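Local coordinates for protein succinylglutamate desuccinylase (Vibrio parahaemolyticus, PDB 2BCO) that probably hydrolyses N-succinylglutamate to succinate and glutamate, the last step of arginine breakdown by the AST pathway, using one zinc ion per subunit, at residues G61-D65 with S100-R106; F107-L112 with T124-A130. All blocks are in the same frame, centred on the assembly; numbering follows the deposited sequence.

How the contacts relate
A histidine that binds zinc through one ring nitrogen is often held by a hydrogen bond at the other, and this desuccinylase gives a compact example. Contact 1 and contact 2 come in series along the chain, both within the zinc-exopeptidase-like catalytic domain, with centres about 11 Å apart on the same side of the chain's centre. Contact 1 joins the zinc-binding loop after strand 55-60 to the end of helix 98-102; the chain then runs directly from R106 into F107, and contact 2 ties loop 107-112 to the start of helix 125-141. L112 CD1 packs 3.5 Å from I62 O. Through N111 OD1, 2.6 Å from H63 NE2, the zinc ligand of contact 1 is probably also tied to contact 2.

Contact 1 (G61-D65 with S100-R106); sequences GIHGD and STLAHTR. With ZN (zinc ion), chain C.
G61, leaving strand 55-60, takes a left-handed backbone conformation (phi/psi 75/17). I62 returns to helical angles (-55/-34), its CB directed away from 100-106; its O accepts from water 1 (2.8 Å), which also donates to R106 O (3.0 Å). H63 is extended (-112/123) with chi1 m, so that ND1 binds zinc at 2.4 Å. The metal also holds water 2 at 2.6 Å, with E66 and H155 as the other protein ligands; H63 and E66 form the HxxE zinc motif of this carboxypeptidase-like family. R106, all-t through chi3, runs over one face of the H63 ring, a CH-pi contact with CG 4.1 Å from the centroid, while H63 NE2 hydrogen-bonds N111. G64 turns helical (-55/-42) and is gripped on both sides of its CA: G64 N donates to R106 O (3.1 Å), and T101 OG1 donates to G64 O (3.2 Å). Its CA sits 3.9 Å from T101 CA and 3.3 Å from T105 O, where a CB would clash. Segment 100-106 reaches it through a Schellman motif: H104, with positive phi, ends the helix, T105 N bonding S100 O (3.1 Å) and H104 N weakly T101 O (3.4 Å), while S100 OG donates to T105 O (2.9 Å). D65 (chi1 p) points toward this turn, its OD1 3.5 Å from R106 CA.

Contact 2 (F107-L112 with T124-A130); sequences FLEENL and TKELAIA
A buried carboxylate gathering the backbone amides of a loop, beside a capped helix N-terminus, defines this contact between loop 107-112 and the first turns of helix 125-141 in the catalytic domain. Loops without regular secondary structure leave their NH groups to be satisfied by other means, and here E126 does the work. Its side chain (chi1 m, chi2 p) curls so that OE2 accepts from L108 N at 2.9 Å, while OE1 accepts from E109 N at 3.0 Å and E110 N at 2.8 Å; E109 N is shared, with a second, weak bond to E126 OE2 (3.3 Å). H97 also hydrogen-bonds OE2. L108 and E109 keep phi/psi near -101/-57 and -110/-48, which brings three successive amides round the carboxylate, before E110 extends (-145/152).

T124 is the N-cap, its OG1 accepting from L127 N at 3.0 Å. The same hydroxyl donates to water 3 (2.8 Å), which donates in turn to E110 OE1 (2.6 Å). E109, stretched out with chi1 m and chi2 t, adds a bond at the helix start: K125 N donates to E109 OE2 at 2.9 Å. In register, E109 and T124 are 6.2 Å apart between CA atoms, L112 and E126 5.2 Å. Loop 107-112 also carries N111, whose OD1 hydrogen-bonds the zinc ligand H63, so the contact anchors a loop lying next to the metal site. Apolar contacts flank the polar centre. L108 CD1 lies 3.8 Å from K125 CD, and L112 (chi1 and chi2 t) rests on the helix with CD1 4.0 Å from I129 CG2 and CD2 3.9 Å from A130 CB.

Contact 1 (G61-D65 with S100-R106)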
ATOM      1  N   GLY A  61       1.660   4.104  -7.211  1.00 12.65           N
ATOM      2  CA  GLY A  61       2.591   5.146  -7.577  1.00 12.20           C
ATOM      3  C   GLY A  61       2.954   6.199  -6.541  1.00 11.84           C
ATOM      4  O   GLY A  61       3.457   7.248  -6.928  1.00 13.61           O
ATOM      5  N   ILE A  62       2.702   5.955  -5.254  1.00  9.17           N
ATOM      6  CA  ILE A  62       3.086   6.915  -4.220  1.00  9.83           C
ATOM      7  C   ILE A  62       4.586   7.135  -4.437  1.00 12.14           C
ATOM      8  O   ILE A  62       5.112   8.235  -4.242  1.00 13.64           O
ATOM      9  CB  ILE A  62       2.818   6.358  -2.789  1.00  9.52           C
ATOM     10  CG1 ILE A  62       1.348   6.572  -2.424  1.00 11.84           C
ATOM     11  CG2 ILE A  62       3.716   7.048  -1.751  1.00  7.66           C
ATOM     12  CD1 ILE A  62       0.907   8.038  -2.454  1.00  8.66           C
ATOM     13  N   HIS A  63       5.247   6.056  -4.854  1.00 10.88           N
ATOM     14  CA  HIS A  63       6.668   6.030  -5.186  1.00 11.64           C
ATOM     15  C   HIS A  63       6.650   5.812  -6.702  1.00 11.53           C
ATOM     16  O   HIS A  63       6.076   4.835  -7.181  1.00 10.28           O
ATOM     17  CB  HIS A  63       7.365   4.870  -4.466  1.00 10.28           C
ATOM     18  CG  HIS A  63       7.538   5.102  -2.997  1.00 12.72           C
ATOM     19  ND1 HIS A  63       7.673   4.078  -2.087  1.00 11.59           N
ATOM     20  CD2 HIS A  63       7.619   6.249  -2.283  1.00 13.49           C
ATOM     21  CE1 HIS A  63       7.828   4.581  -0.876  1.00 11.64           C
ATOM     22  NE2 HIS A  63       7.799   5.896  -0.967  1.00 13.33           N
ATOM     23  N   GLY A  64       7.269   6.732  -7.442  1.00 14.58           N
ATOM     24  CA  GLY A  64       7.261   6.678  -8.898  1.00 12.75           C
ATOM     25  C   GLY A  64       7.729   5.441  -9.634  1.00 14.19           C
ATOM     26  O   GLY A  64       7.105   5.042 -10.620  1.00 13.82           O
ATOM     27  N   ASP A  65       8.820   4.836  -9.169  1.00 16.92           N
ATOM     28  CA  ASP A  65       9.365   3.647  -9.828  1.00 19.35           C
ATOM     29  C   ASP A  65       8.664   2.307  -9.551  1.00 18.04           C
ATOM     30  O   ASP A  65       9.107   1.276 -10.035  1.00 21.05           O
ATOM     31  CB  ASP A  65      10.867   3.519  -9.515  1.00 10.21           C
ATOM     32  CG  ASP A  65      11.166   3.560  -8.026  1.00 14.30           C
ATOM     33  OD1 ASP A  65      10.223   3.673  -7.212  1.00 14.10           O
ATOM     34  OD2 ASP A  65      12.357   3.482  -7.660  1.00 16.54           O
ATOM     35  N   SER A 100       7.208  11.640 -11.027  1.00 26.05           N
ATOM     36  CA  SER A 100       8.297  10.800 -10.545  1.00 24.14           C
ATOM     37  C   SER A 100       8.364   9.470 -11.309  1.00 23.02           C
ATOM     38  O   SER A 100       9.421   8.847 -11.396  1.00 22.43           O
ATOM     39  CB  SER A 100       8.138  10.543  -9.043  1.00 24.77           C
ATOM     40  OG  SER A 100       9.296   9.919  -8.516  1.00 27.19           O
ATOM     41  N   THR A 101       7.234   9.037 -11.856  1.00 22.92           N
ATOM     42  CA  THR A 101       7.203   7.801 -12.622  1.00 20.67           C
ATOM     43  C   THR A 101       7.943   8.063 -13.933  1.00 22.35           C
ATOM     44  O   THR A 101       8.520   7.154 -14.527  1.00 22.83           O
ATOM     45  CB  THR A 101       5.757   7.364 -12.927  1.00 18.88           C
ATOM     46  OG1 THR A 101       5.041   7.207 -11.701  1.00 20.47           O
ATOM     47  CG2 THR A 101       5.738   6.045 -13.677  1.00 18.13           C
ATOM     48  N   LEU A 102       7.937   9.319 -14.371  1.00 25.86           N
ATOM     49  CA  LEU A 102       8.625   9.703 -15.602  1.00 25.99           C
ATOM     50  C   LEU A 102      10.134   9.795 -15.373  1.00 27.18           C
ATOM     51  O   LEU A 102      10.927   9.407 -16.228  1.00 29.57           O
ATOM     52  CB  LEU A 102       8.088  11.042 -16.112  1.00 25.89           C
ATOM     53  CG  LEU A 102       6.655  11.015 -16.653  1.00 26.60           C
ATOM     54  CD1 LEU A 102       6.149  12.432 -16.812  1.00 26.24           C
ATOM     55  CD2 LEU A 102       6.611  10.266 -17.988  1.00 26.65           C
ATOM     56  N   ALA A 103      10.531  10.311 -14.217  1.00 19.81           N
ATOM     57  CA  ALA A 103      11.945  10.425 -13.899  1.00 21.37           C
ATOM     58  C   ALA A 103      12.462   9.046 -13.500  1.00 22.44           C
ATOM     59  O   ALA A 103      13.660   8.858 -13.284  1.00 22.70           O
ATOM     60  CB  ALA A 103      12.152  11.423 -12.763  1.00 19.31           C
ATOM     61  N   HIS A 104      11.542   8.090 -13.394  1.00 29.71           N
ATOM     62  CA  HIS A 104      11.874   6.709 -13.038  1.00 30.56           C
ATOM     63  C   HIS A 104      12.545   6.627 -11.665  1.00 30.46           C
ATOM     64  O   HIS A 104      13.418   5.784 -11.443  1.00 29.46           O
ATOM     65  CB  HIS A 104      12.811   6.097 -14.090  1.00 45.31           C
ATOM     66  CG  HIS A 104      12.413   6.377 -15.512  1.00 49.90           C
ATOM     67  ND1 HIS A 104      11.243   5.904 -16.068  1.00 53.26           N
ATOM     68  CD2 HIS A 104      13.041   7.071 -16.490  1.00 51.93           C
ATOM     69  CE1 HIS A 104      11.169   6.294 -17.328  1.00 53.70           C
ATOM     70  NE2 HIS A 104      12.246   7.003 -17.611  1.00 53.02           N
ATOM     71  N   THR A 105      12.152   7.506 -10.747  1.00 25.21           N
ATOM     72  CA  THR A 105      12.736   7.504  -9.410  1.00 23.65           C
ATOM     73  C   THR A 105      11.672   7.284  -8.348  1.00 21.57           C
ATOM     74  O   THR A 105      10.482   7.326  -8.635  1.00 21.20           O
ATOM     75  CB  THR A 105      13.454   8.840  -9.082  1.00 29.25           C
ATOM     76  OG1 THR A 105      12.493   9.902  -9.020  1.00 28.66           O
ATOM     77  CG2 THR A 105      14.505   9.162 -10.136  1.00 30.48           C
ATOM     78  N   ARG A 106      12.124   7.071  -7.118  1.00 20.66           N
ATOM     79  CA  ARG A 106      11.242   6.837  -5.988  1.00 20.67           C
ATOM     80  C   ARG A 106      10.449   8.110  -5.717  1.00 20.69           C
ATOM     81  O   ARG A 106       9.227   8.077  -5.512  1.00 21.07           O
ATOM     82  CB  ARG A 106      12.071   6.446  -4.760  1.00 20.66           C
ATOM     83  CG  ARG A 106      11.269   5.753  -3.695  1.00 26.44           C
ATOM     84  CD  ARG A 106      12.113   5.327  -2.499  1.00 27.95           C
ATOM     85  NE  ARG A 106      11.377   4.347  -1.707  1.00 33.96           N
ATOM     86  CZ  ARG A 106      11.556   4.134  -0.409  1.00 37.52           C
ATOM     87  NH1 ARG A 106      12.457   4.835   0.268  1.00 42.40           N
ATOM     88  NH2 ARG A 106      10.820   3.226   0.219  1.00 39.68           N
TER
HETATM   89 ZN    ZN C 501       6.636   1.948  -2.124  1.00 46.01          ZN
HETATM   90  O   HOH W   1       7.558   9.446  -3.482  1.00 15.77           O
HETATM   91  O   HOH W   2       8.250   0.451  -0.815  1.00 20.89           O

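Contact 2 (F107-L112 with T124-A130)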
ATOM      1  N   PHE A 107      11.159   9.229  -5.732  1.00 24.16           N
ATOM      2  CA  PHE A 107      10.567  10.536  -5.504  1.00 24.67           C
ATOM      3  C   PHE A 107      11.421  11.609  -6.175  1.00 27.05           C
ATOM      4  O   PHE A 107      12.480  11.309  -6.736  1.00 30.14           O
ATOM      5  CB  PHE A 107      10.460  10.803  -4.005  1.00 19.57           C
ATOM      6  CG  PHE A 107      11.774  10.701  -3.266  1.00 19.98           C
ATOM      7  CD1 PHE A 107      12.731  11.709  -3.363  1.00 20.40           C
ATOM      8  CD2 PHE A 107      12.037   9.611  -2.444  1.00 19.00           C
ATOM      9  CE1 PHE A 107      13.937  11.636  -2.641  1.00 22.95           C
ATOM     10  CE2 PHE A 107      13.234   9.522  -1.716  1.00 20.63           C
ATOM     11  CZ  PHE A 107      14.185  10.538  -1.814  1.00 21.13           C
ATOM     12  N   LEU A 108      10.964  12.856  -6.133  1.00 27.91           N
ATOM     13  CA  LEU A 108      11.711  13.942  -6.748  1.00 26.69           C
ATOM     14  C   LEU A 108      12.478  14.705  -5.680  1.00 28.29           C
ATOM     15  O   LEU A 108      13.702  14.832  -5.757  1.00 30.31           O
ATOM     16  CB  LEU A 108      10.764  14.871  -7.495  1.00 19.78           C
ATOM     17  CG  LEU A 108       9.979  14.185  -8.622  1.00 20.27           C
ATOM     18  CD1 LEU A 108       9.078  15.206  -9.290  1.00 20.67           C
ATOM     19  CD2 LEU A 108      10.936  13.570  -9.644  1.00 17.91           C
ATOM     20  N   GLU A 109      11.768  15.209  -4.679  1.00 23.58           N
ATOM     21  CA  GLU A 109      12.434  15.926  -3.612  1.00 23.82           C
ATOM     22  C   GLU A 109      12.422  15.136  -2.304  1.00 22.26           C
ATOM     23  O   GLU A 109      13.460  14.984  -1.668  1.00 23.28           O
ATOM     24  CB  GLU A 109      11.802  17.309  -3.448  1.00 27.56           C
ATOM     25  CG  GLU A 109      11.989  18.165  -4.697  1.00 30.93           C
ATOM     26  CD  GLU A 109      11.294  19.515  -4.634  1.00 34.22           C
ATOM     27  OE1 GLU A 109      11.430  20.278  -5.615  1.00 35.85           O
ATOM     28  OE2 GLU A 109      10.618  19.812  -3.622  1.00 33.35           O
ATOM     29  N   GLU A 110      11.268  14.602  -1.917  1.00 17.57           N
ATOM     30  CA  GLU A 110      11.181  13.841  -0.670  1.00 17.95           C
ATOM     31  C   GLU A 110      10.199  12.663  -0.776  1.00 14.12           C
ATOM     32  O   GLU A 110       9.247  12.715  -1.547  1.00 12.64           O
ATOM     33  CB  GLU A 110      10.747  14.773   0.459  1.00 25.75           C
ATOM     34  CG  GLU A 110      11.346  14.439   1.803  1.00 31.88           C
ATOM     35  CD  GLU A 110      10.658  15.171   2.935  1.00 32.04           C
ATOM     36  OE1 GLU A 110      10.332  16.355   2.742  1.00 33.19           O
ATOM     37  OE2 GLU A 110      10.450  14.568   4.013  1.00 32.70           O
ATOM     38  N   ASN A 111      10.442  11.610  -0.002  1.00 15.55           N
ATOM     39  CA  ASN A 111       9.590  10.413   0.014  1.00 12.55           C
ATOM     40  C   ASN A 111       8.147  10.826   0.308  1.00 11.79           C
ATOM     41  O   ASN A 111       7.830  11.246   1.415  1.00 11.47           O
ATOM     42  CB  ASN A 111      10.072   9.448   1.105  1.00 12.18           C
ATOM     43  CG  ASN A 111       9.319   8.109   1.110  1.00 13.12           C
ATOM     44  OD1 ASN A 111       8.245   7.965   0.529  1.00 12.40           O
ATOM     45  ND2 ASN A 111       9.891   7.134   1.784  1.00 15.49           N
ATOM     46  N   LEU A 112       7.272  10.684  -0.676  1.00  9.39           N
ATOM     47  CA  LEU A 112       5.880  11.077  -0.512  1.00 11.57           C
ATOM     48  C   LEU A 112       5.189  10.341   0.654  1.00 10.31           C
ATOM     49  O   LEU A 112       4.320  10.893   1.327  1.00 10.46           O
ATOM     50  CB  LEU A 112       5.121  10.805  -1.818  1.00  9.58           C
ATOM     51  CG  LEU A 112       3.885  11.628  -2.187  1.00 14.20           C
ATOM     52  CD1 LEU A 112       3.180  10.968  -3.370  1.00 13.86           C
ATOM     53  CD2 LEU A 112       2.942  11.730  -1.024  1.00 13.01           C
ATOM     54  N   THR A 124       7.849  20.949  -0.274  1.00 18.80           N
ATOM     55  CA  THR A 124       8.428  20.122  -1.344  1.00 16.82           C
ATOM     56  C   THR A 124       7.341  19.787  -2.352  1.00 17.35           C
ATOM     57  O   THR A 124       6.163  19.970  -2.071  1.00 21.42           O
ATOM     58  CB  THR A 124       9.019  18.777  -0.813  1.00 14.22           C
ATOM     59  OG1 THR A 124       7.976  17.971  -0.237  1.00 10.75           O
ATOM     60  CG2 THR A 124      10.116  19.042   0.215  1.00  9.95           C
ATOM     61  N   LYS A 125       7.721  19.302  -3.529  1.00 18.57           N
ATOM     62  CA  LYS A 125       6.713  18.930  -4.521  1.00 16.97           C
ATOM     63  C   LYS A 125       5.808  17.859  -3.911  1.00 16.02           C
ATOM     64  O   LYS A 125       4.592  17.882  -4.085  1.00 17.13           O
ATOM     65  CB  LYS A 125       7.360  18.364  -5.788  1.00 19.22           C
ATOM     66  CG  LYS A 125       8.141  19.355  -6.609  1.00 23.22           C
ATOM     67  CD  LYS A 125       8.567  18.743  -7.944  1.00 27.04           C
ATOM     68  CE  LYS A 125       9.455  19.697  -8.742  1.00 27.71           C
ATOM     69  NZ  LYS A 125       8.804  21.024  -8.944  1.00 27.97           N
ATOM     70  N   GLU A 126       6.404  16.921  -3.186  1.00 18.17           N
ATOM     71  CA  GLU A 126       5.626  15.850  -2.577  1.00 18.65           C
ATOM     72  C   GLU A 126       4.682  16.323  -1.458  1.00 19.86           C
ATOM     73  O   GLU A 126       3.614  15.740  -1.252  1.00 20.24           O
ATOM     74  CB  GLU A 126       6.569  14.755  -2.072  1.00 15.09           C
ATOM     75  CG  GLU A 126       7.192  13.893  -3.184  1.00 17.76           C
ATOM     76  CD  GLU A 126       8.368  14.554  -3.925  1.00 20.10           C
ATOM     77  OE1 GLU A 126       9.034  15.443  -3.350  1.00 18.33           O
ATOM     78  OE2 GLU A 126       8.643  14.159  -5.080  1.00 17.43           O
ATOM     79  N   LEU A 127       5.056  17.393  -0.756  1.00 15.73           N
ATOM     80  CA  LEU A 127       4.212  17.902   0.321  1.00 14.82           C
ATOM     81  C   LEU A 127       2.874  18.360  -0.256  1.00 12.73           C
ATOM     82  O   LEU A 127       1.802  18.000   0.249  1.00 11.37           O
ATOM     83  CB  LEU A 127       4.887  19.078   1.041  1.00 23.96           C
ATOM     84  CG  LEU A 127       4.713  19.183   2.567  1.00 26.59           C
ATOM     85  CD1 LEU A 127       4.797  20.651   2.993  1.00 27.12           C
ATOM     86  CD2 LEU A 127       3.385  18.604   3.003  1.00 24.21           C
ATOM     87  N   ALA A 128       2.954  19.160  -1.314  1.00 15.31           N
ATOM     88  CA  ALA A 128       1.772  19.678  -1.988  1.00 17.66           C
ATOM     89  C   ALA A 128       0.912  18.533  -2.513  1.00 17.74           C
ATOM     90  O   ALA A 128      -0.317  18.609  -2.481  1.00 19.55           O
ATOM     91  CB  ALA A 128       2.180  20.597  -3.137  1.00 12.96           C
ATOM     92  N   ILE A 129       1.565  17.479  -2.998  1.00 13.53           N
ATOM     93  CA  ILE A 129       0.860  16.313  -3.512  1.00 13.51           C
ATOM     94  C   ILE A 129       0.114  15.651  -2.349  1.00 12.92           C
ATOM     95  O   ILE A 129      -1.084  15.393  -2.432  1.00 12.90           O
ATOM     96  CB  ILE A 129       1.840  15.264  -4.118  1.00 23.03           C
ATOM     97  CG1 ILE A 129       2.674  15.889  -5.239  1.00 22.67           C
ATOM     98  CG2 ILE A 129       1.059  14.075  -4.654  1.00 18.51           C
ATOM     99  CD1 ILE A 129       1.863  16.402  -6.393  1.00 27.50           C
ATOM    100  N   ALA A 130       0.837  15.372  -1.268  1.00 14.42           N
ATOM    101  CA  ALA A 130       0.238  14.744  -0.099  1.00 15.24           C
ATOM    102  C   ALA A 130      -0.965  15.582   0.354  1.00 19.09           C
ATOM    103  O   ALA A 130      -2.012  15.040   0.727  1.00 19.68           O
ATOM    104  CB  ALA A 130       1.269  14.634   1.023  1.00  2.10           C
TER
HETATM  105  O   HOH W   3       8.309  17.936   2.527  1.00 33.15           O